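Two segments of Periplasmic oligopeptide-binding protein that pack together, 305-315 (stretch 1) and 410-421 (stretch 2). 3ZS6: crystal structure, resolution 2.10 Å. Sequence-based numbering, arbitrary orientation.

Stretch 1 305-315: GLMPKGVKGVQ
Stretch 2, residues 410-421: YNDAMTFFDLIR

Two chain segments distant in sequence often pack by dividing the work: a few polar bonds fix the register, and apolar side chains fill the space that remains. Residues 305-315 and 410-421 of the periplasmic oligopeptide-binding protein illustrate the principle, burying 633 Å² between them. The first stretch has no regular helix or strand. It folds through two successive type II turns, Pro308 to Val311 and Val311 to Val314, whose third positions are Gly310 (phi/psi 107/-18°) and Gly313 (99/-14°). At such angles a CB would jam against the preceding carbonyl O; at Gly313 an ideal CB would also lie 2.6 Å from Asp412 OD1, so glycine permits both the turn and the close approach.

In the second stretch Tyr410 (phi/psi -169/162°) and Asp412 (phi/psi -156/148°) are extended, with a bend at Asn411 (phi/psi -89/71°) between them; the chain then winds into a short, weakly bonded helix around 414-417. Asp412 precedes the turn that leads into the helix, and its side chain makes a capping bond: Met414 N donates to Asp412 OD2 at 3.1 Å, while Phe416 N reaches Ala413 O at 3.0 Å. No single direction holds across the register: from Leu306-Phe416 (CA to CA 6.4 Å) to Lys312-Asp412 (4.7 Å) the second stretch is read backward, but the step to Gly313-Ala413 (5.1 Å) moves forward along both.

Lys312 supplies the polar anchor through its backbone. Its N donates to Asn411 OD1 at 3.1 Å and a nearly straight 175°, the t rotamer of Asn411 (chi1 -172°, chi2 -9°) placing the amide oxygen in line. Ala413 N approaches Lys312 O at 2.8 Å, but the 127° angle makes this bond weak; Asp412 CA adds a CA-H...O contact to Lys312 O at 3.4 Å.

Phe416 (chi1 -70°, m; chi2 -78°) points toward the first stretch. Leu306 O, 3.4 Å from Phe416 CD1, and Pro308 CD, 3.4 Å from Phe416 CE2, lie over one face of its ring, whereas Val311 CG2 meets the edge, 4.2 Å from Phe416 CE2. Leu306, in the mt rotamer, extends the apolar contact: its CD2 lies 3.9 Å from Leu419 CD1 and its CD1 3.9 Å from Ile420 CG2.

Met307 starts sideways, but its mmt conformation brings its end inward. Met307 SD lies 3.6 Å from Ala413 CB, and Met307 CE sits over the Phe417 face, 4.0 Å from the ring centroid, a CH-pi contact that pairs a polarised methyl with aromatic electrons. The small Ala413 side chain points toward the first stretch, where Val314 CG1 packs 3.6 Å from Ala413 CB.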

ATOM      1  N   GLY A 305      11.613   3.939  11.979  1.00 17.83           N
ATOM      2  CA  GLY A 305      11.036   2.611  11.891  1.00 10.60           C
ATOM      3  C   GLY A 305       9.868   2.601  10.915  1.00 13.80           C
ATOM      4  O   GLY A 305       9.682   3.556  10.148  1.00 14.94           O
ATOM      5  N   LEU A 306       9.087   1.524  10.939  1.00 10.12           N
ATOM      6  CA  LEU A 306       7.976   1.342  10.001  1.00 15.04           C
ATOM      7  C   LEU A 306       6.660   1.959  10.477  1.00 13.86           C
ATOM      8  O   LEU A 306       5.824   2.336   9.659  1.00 17.74           O
ATOM      9  CB  LEU A 306       7.759  -0.148   9.705  1.00 14.77           C
ATOM     10  CG  LEU A 306       8.911  -0.916   9.043  1.00 21.43           C
ATOM     11  CD1 LEU A 306       8.567  -2.409   8.930  1.00 20.02           C
ATOM     12  CD2 LEU A 306       9.249  -0.327   7.675  1.00 19.76           C
ATOM     13  N   MET A 307       6.468   2.040  11.793  1.00 15.43           N
ATOM     14  CA  MET A 307       5.202   2.518  12.352  1.00 16.58           C
ATOM     15  C   MET A 307       5.116   4.043  12.356  1.00 19.95           C
ATOM     16  O   MET A 307       5.867   4.707  13.068  1.00 21.78           O
ATOM     17  CB  MET A 307       5.001   2.007  13.791  1.00 17.55           C
ATOM     18  CG  MET A 307       5.107   0.500  13.974  1.00 15.56           C
ATOM     19  SD  MET A 307       3.777  -0.416  13.169  1.00 20.42           S
ATOM     20  CE  MET A 307       4.433  -2.077  13.282  1.00 21.31           C
ATOM     21  N   PRO A 308       4.180   4.606  11.576  1.00 16.91           N
ATOM     22  CA  PRO A 308       3.965   6.058  11.631  1.00 19.00           C
ATOM     23  C   PRO A 308       3.354   6.427  12.979  1.00 21.30           C
ATOM     24  O   PRO A 308       2.584   5.640  13.527  1.00 19.10           O
ATOM     25  CB  PRO A 308       2.946   6.319  10.511  1.00 18.24           C
ATOM     26  CG  PRO A 308       2.847   5.037   9.723  1.00 15.49           C
ATOM     27  CD  PRO A 308       3.252   3.933  10.655  1.00 16.41           C
ATOM     28  N   LYS A 309       3.703   7.587  13.525  1.00 24.63           N
ATOM     29  CA  LYS A 309       3.067   8.022  14.759  1.00 32.12           C
ATOM     30  C   LYS A 309       1.560   8.090  14.521  1.00 31.95           C
ATOM     31  O   LYS A 309       1.111   8.631  13.509  1.00 27.54           O
ATOM     32  CB  LYS A 309       3.604   9.386  15.197  1.00 41.88           C
ATOM     33  CG  LYS A 309       2.954   9.926  16.464  1.00 51.24           C
ATOM     34  CD  LYS A 309       3.379  11.359  16.757  1.00 58.86           C
ATOM     35  CE  LYS A 309       4.865  11.458  17.071  1.00 63.32           C
ATOM     36  NZ  LYS A 309       5.241  12.832  17.519  1.00 67.75           N
ATOM     37  N   GLY A 310       0.780   7.516  15.430  1.00 36.20           N
ATOM     38  CA  GLY A 310      -0.666   7.562  15.303  1.00 40.04           C
ATOM     39  C   GLY A 310      -1.340   6.261  14.897  1.00 40.94           C
ATOM     40  O   GLY A 310      -2.547   6.109  15.072  1.00 35.64           O
ATOM     41  N   VAL A 311      -0.578   5.321  14.348  1.00 32.29           N
ATOM     42  CA  VAL A 311      -1.163   4.050  13.946  1.00 23.88           C
ATOM     43  C   VAL A 311      -1.589   3.237  15.174  1.00 26.62           C
ATOM     44  O   VAL A 311      -0.845   3.131  16.144  1.00 23.70           O
ATOM     45  CB  VAL A 311      -0.196   3.226  13.079  1.00 23.55           C
ATOM     46  CG1 VAL A 311       0.959   2.675  13.931  1.00 16.99           C
ATOM     47  CG2 VAL A 311      -0.944   2.103  12.376  1.00 22.55           C
ATOM     48  N   LYS A 312      -2.791   2.673  15.126  1.00 25.63           N
ATOM     49  CA  LYS A 312      -3.299   1.861  16.227  1.00 23.78           C
ATOM     50  C   LYS A 312      -2.496   0.569  16.420  1.00 21.59           C
ATOM     51  O   LYS A 312      -1.947   0.017  15.471  1.00 23.48           O
ATOM     52  CB  LYS A 312      -4.769   1.513  15.990  1.00 23.59           C
ATOM     53  CG  LYS A 312      -5.703   2.705  15.946  1.00 21.31           C
ATOM     54  CD  LYS A 312      -7.094   2.261  15.541  1.00 27.06           C
ATOM     55  CE  LYS A 312      -7.999   3.454  15.235  1.00 40.40           C
ATOM     56  NZ  LYS A 312      -8.310   4.267  16.442  1.00 43.48           N
ATOM     57  N   GLY A 313      -2.436   0.083  17.654  1.00 22.91           N
ATOM     58  CA  GLY A 313      -1.785  -1.188  17.928  1.00 21.44           C
ATOM     59  C   GLY A 313      -0.354  -1.135  18.452  1.00 24.79           C
ATOM     60  O   GLY A 313       0.162  -2.147  18.923  1.00 29.42           O
ATOM     61  N   VAL A 314       0.306   0.015  18.355  1.00 23.60           N
ATOM     62  CA  VAL A 314       1.583   0.199  19.050  1.00 24.92           C
ATOM     63  C   VAL A 314       1.532   1.431  19.936  1.00 26.23           C
ATOM     64  O   VAL A 314       0.704   2.314  19.731  1.00 26.22           O
ATOM     65  CB  VAL A 314       2.789   0.310  18.090  1.00 28.46           C
ATOM     66  CG1 VAL A 314       3.048  -1.026  17.417  1.00 21.20           C
ATOM     67  CG2 VAL A 314       2.566   1.428  17.058  1.00 26.96           C
ATOM     68  N   GLN A 315       2.416   1.491  20.924  1.00 26.66           N
ATOM     69  CA  GLN A 315       2.371   2.585  21.885  1.00 32.48           C
ATOM     70  C   GLN A 315       3.009   3.845  21.325  1.00 34.01           C
ATOM     71  O   GLN A 315       2.652   4.954  21.716  1.00 38.59           O
ATOM     72  CB  GLN A 315       3.054   2.178  23.193  1.00 31.81           C
ATOM     73  CG  GLN A 315       2.518   0.881  23.773  1.00 32.41           C
ATOM     74  CD  GLN A 315       3.340   0.386  24.947  1.00 38.98           C
ATOM     75  OE1 GLN A 315       4.568   0.473  24.940  1.00 44.13           O
ATOM     76  NE2 GLN A 315       2.663  -0.133  25.967  1.00 32.50           N
ATOM     77  N   TYR A 410      -5.026  -1.047   6.490  1.00 15.96           N
ATOM     78  CA  TYR A 410      -6.027  -0.909   7.538  1.00 18.05           C
ATOM     79  C   TYR A 410      -5.322  -0.277   8.722  1.00 20.39           C
ATOM     80  O   TYR A 410      -4.092  -0.286   8.785  1.00 18.59           O
ATOM     81  CB  TYR A 410      -6.614  -2.268   7.930  1.00 14.11           C
ATOM     82  CG  TYR A 410      -5.582  -3.345   8.185  1.00 13.64           C
ATOM     83  CD1 TYR A 410      -5.019  -3.519   9.450  1.00 17.06           C
ATOM     84  CD2 TYR A 410      -5.163  -4.189   7.160  1.00 21.06           C
ATOM     85  CE1 TYR A 410      -4.070  -4.514   9.686  1.00 17.31           C
ATOM     86  CE2 TYR A 410      -4.213  -5.182   7.382  1.00 20.89           C
ATOM     87  CZ  TYR A 410      -3.670  -5.338   8.645  1.00 20.11           C
ATOM     88  OH  TYR A 410      -2.732  -6.325   8.866  1.00 21.45           O
ATOM     89  N   ASN A 411      -6.086   0.278   9.654  1.00 17.13           N
ATOM     90  CA  ASN A 411      -5.480   1.065  10.720  1.00 18.33           C
ATOM     91  C   ASN A 411      -5.105   0.210  11.913  1.00 17.41           C
ATOM     92  O   ASN A 411      -5.741   0.274  12.962  1.00 19.00           O
ATOM     93  CB  ASN A 411      -6.388   2.223  11.149  1.00 19.27           C
ATOM     94  CG  ASN A 411      -5.699   3.177  12.118  1.00 21.15           C
ATOM     95  OD1 ASN A 411      -4.603   2.901  12.616  1.00 18.33           O
ATOM     96  ND2 ASN A 411      -6.344   4.305  12.392  1.00 22.00           N
ATOM     97  N   ASP A 412      -4.078  -0.610  11.730  1.00 18.53           N
ATOM     98  CA  ASP A 412      -3.501  -1.372  12.821  1.00 16.60           C
ATOM     99  C   ASP A 412      -2.058  -1.716  12.490  1.00 22.13           C
ATOM    100  O   ASP A 412      -1.706  -1.908  11.321  1.00 17.25           O
ATOM    101  CB  ASP A 412      -4.294  -2.645  13.102  1.00 19.45           C
ATOM    102  CG  ASP A 412      -3.710  -3.439  14.255  1.00 27.25           C
ATOM    103  OD1 ASP A 412      -3.881  -3.005  15.413  1.00 26.61           O
ATOM    104  OD2 ASP A 412      -3.062  -4.485  14.006  1.00 26.26           O
ATOM    105  N   ALA A 413      -1.225  -1.797  13.521  1.00 16.92           N
ATOM    106  CA  ALA A 413       0.206  -2.015  13.326  1.00 22.16           C
ATOM    107  C   ALA A 413       0.513  -3.267  12.502  1.00 19.89           C
ATOM    108  O   ALA A 413       1.575  -3.357  11.884  1.00 19.75           O
ATOM    109  CB  ALA A 413       0.928  -2.070  14.678  1.00 21.76           C
ATOM    110  N   MET A 414      -0.408  -4.229  12.497  1.00 16.38           N
ATOM    111  CA  MET A 414      -0.183  -5.488  11.787  1.00 14.97           C
ATOM    112  C   MET A 414       0.118  -5.288  10.294  1.00 14.18           C
ATOM    113  O   MET A 414       0.840  -6.078   9.699  1.00 13.69           O
ATOM    114  CB  MET A 414      -1.373  -6.446  11.957  1.00 16.82           C
ATOM    115  CG  MET A 414      -1.390  -7.210  13.293  1.00 25.32           C
ATOM    116  SD  MET A 414       0.138  -8.113  13.675  1.00 22.90           S
ATOM    117  CE  MET A 414       0.086  -9.444  12.489  1.00 13.36           C
ATOM    118  N   THR A 415      -0.442  -4.249   9.685  1.00 11.90           N
ATOM    119  CA  THR A 415      -0.219  -4.040   8.254  1.00 14.96           C
ATOM    120  C   THR A 415       1.263  -3.789   7.952  1.00 17.32           C
ATOM    121  O   THR A 415       1.764  -4.170   6.891  1.00 18.41           O
ATOM    122  CB  THR A 415      -1.091  -2.908   7.674  1.00 13.13           C
ATOM    123  OG1 THR A 415      -0.860  -2.800   6.264  1.00 12.45           O
ATOM    124  CG2 THR A 415      -0.785  -1.569   8.343  1.00 10.61           C
ATOM    125  N   PHE A 416       1.968  -3.168   8.890  1.00 15.95           N
ATOM    126  CA  PHE A 416       3.384  -2.875   8.682  1.00 14.01           C
ATOM    127  C   PHE A 416       4.250  -4.104   8.974  1.00 14.85           C
ATOM    128  O   PHE A 416       5.318  -4.292   8.374  1.00 12.59           O
ATOM    129  CB  PHE A 416       3.809  -1.651   9.500  1.00 12.09           C
ATOM    130  CG  PHE A 416       3.238  -0.357   8.984  1.00 12.81           C
ATOM    131  CD1 PHE A 416       3.783   0.259   7.862  1.00 11.44           C
ATOM    132  CD2 PHE A 416       2.131   0.221   9.587  1.00 16.82           C
ATOM    133  CE1 PHE A 416       3.257   1.445   7.370  1.00 13.35           C
ATOM    134  CE2 PHE A 416       1.591   1.404   9.094  1.00 12.07           C
ATOM    135  CZ  PHE A 416       2.151   2.013   7.984  1.00 14.75           C
ATOM    136  N   PHE A 417       3.779  -4.959   9.879  1.00 13.30           N
ATOM    137  CA  PHE A 417       4.463  -6.226  10.118  1.00 17.50           C
ATOM    138  C   PHE A 417       4.489  -7.128   8.872  1.00 13.20           C
ATOM    139  O   PHE A 417       5.336  -8.009   8.768  1.00 19.29           O
ATOM    140  CB  PHE A 417       3.884  -6.965  11.338  1.00 18.09           C
ATOM    141  CG  PHE A 417       4.419  -6.464  12.673  1.00 19.58           C
ATOM    142  CD1 PHE A 417       5.731  -6.718  13.054  1.00 16.54           C
ATOM    143  CD2 PHE A 417       3.597  -5.762  13.555  1.00 16.73           C
ATOM    144  CE1 PHE A 417       6.226  -6.261  14.283  1.00 14.20           C
ATOM    145  CE2 PHE A 417       4.074  -5.308  14.782  1.00 19.93           C
ATOM    146  CZ  PHE A 417       5.398  -5.551  15.146  1.00 14.89           C
ATOM    147  N   ASP A 418       3.578  -6.903   7.926  1.00 10.31           N
ATOM    148  CA  ASP A 418       3.607  -7.642   6.660  1.00 16.69           C
ATOM    149  C   ASP A 418       4.916  -7.422   5.896  1.00 15.09           C
ATOM    150  O   ASP A 418       5.249  -8.183   4.985  1.00 16.06           O
ATOM    151  CB  ASP A 418       2.417  -7.271   5.763  1.00 19.60           C
ATOM    152  CG  ASP A 418       1.126  -7.960   6.181  1.00 22.08           C
ATOM    153  OD1 ASP A 418       1.203  -9.044   6.798  1.00 18.51           O
ATOM    154  OD2 ASP A 418       0.036  -7.427   5.882  1.00 20.66           O
ATOM    155  N   LEU A 419       5.657  -6.382   6.260  1.00 10.15           N
ATOM    156  CA  LEU A 419       6.933  -6.085   5.595  1.00 12.37           C
ATOM    157  C   LEU A 419       8.122  -6.861   6.156  1.00 15.33           C
ATOM    158  O   LEU A 419       9.167  -6.955   5.507  1.00 10.88           O
ATOM    159  CB  LEU A 419       7.256  -4.595   5.703  1.00 12.04           C
ATOM    160  CG  LEU A 419       6.247  -3.633   5.089  1.00 18.92           C
ATOM    161  CD1 LEU A 419       6.662  -2.191   5.372  1.00 14.83           C
ATOM    162  CD2 LEU A 419       6.102  -3.896   3.583  1.00 13.10           C
ATOM    163  N   ILE A 420       7.975  -7.407   7.361  1.00 11.47           N
ATOM    164  CA  ILE A 420       9.121  -7.986   8.055  1.00 13.80           C
ATOM    165  C   ILE A 420       8.896  -9.382   8.645  1.00 19.71           C
ATOM    166  O   ILE A 420       9.846 -10.004   9.118  1.00 13.32           O
ATOM    167  CB  ILE A 420       9.626  -7.050   9.175  1.00 15.47           C
ATOM    168  CG1 ILE A 420       8.456  -6.582  10.046  1.00 16.35           C
ATOM    169  CG2 ILE A 420      10.360  -5.848   8.580  1.00 10.22           C
ATOM    170  CD1 ILE A 420       8.887  -5.919  11.353  1.00 21.60           C
ATOM    171  N   ARG A 421       7.655  -9.869   8.622  1.00 18.94           N
ATOM    172  CA  ARG A 421       7.357 -11.231   9.091  1.00 24.37           C
ATOM    173  C   ARG A 421       8.005 -12.268   8.183  1.00 20.30           C
ATOM    174  O   ARG A 421       7.946 -12.141   6.960  1.00 19.79           O
ATOM    175  CB  ARG A 421       5.838 -11.491   9.126  1.00 21.95           C
ATOM    176  CG  ARG A 421       5.113 -10.891  10.312  1.00 34.79           C
ATOM    177  CD  ARG A 421       3.661 -11.381  10.387  1.00 36.43           C
ATOM    178  NE  ARG A 421       2.934 -11.149   9.139  1.00 35.24           N
ATOM    179  CZ  ARG A 421       2.768 -12.065   8.187  1.00 32.11           C
ATOM    180  NH1 ARG A 421       3.273 -13.288   8.333  1.00 28.45           N
ATOM    181  NH2 ARG A 421       2.093 -11.760   7.088  1.00 23.17           N
TER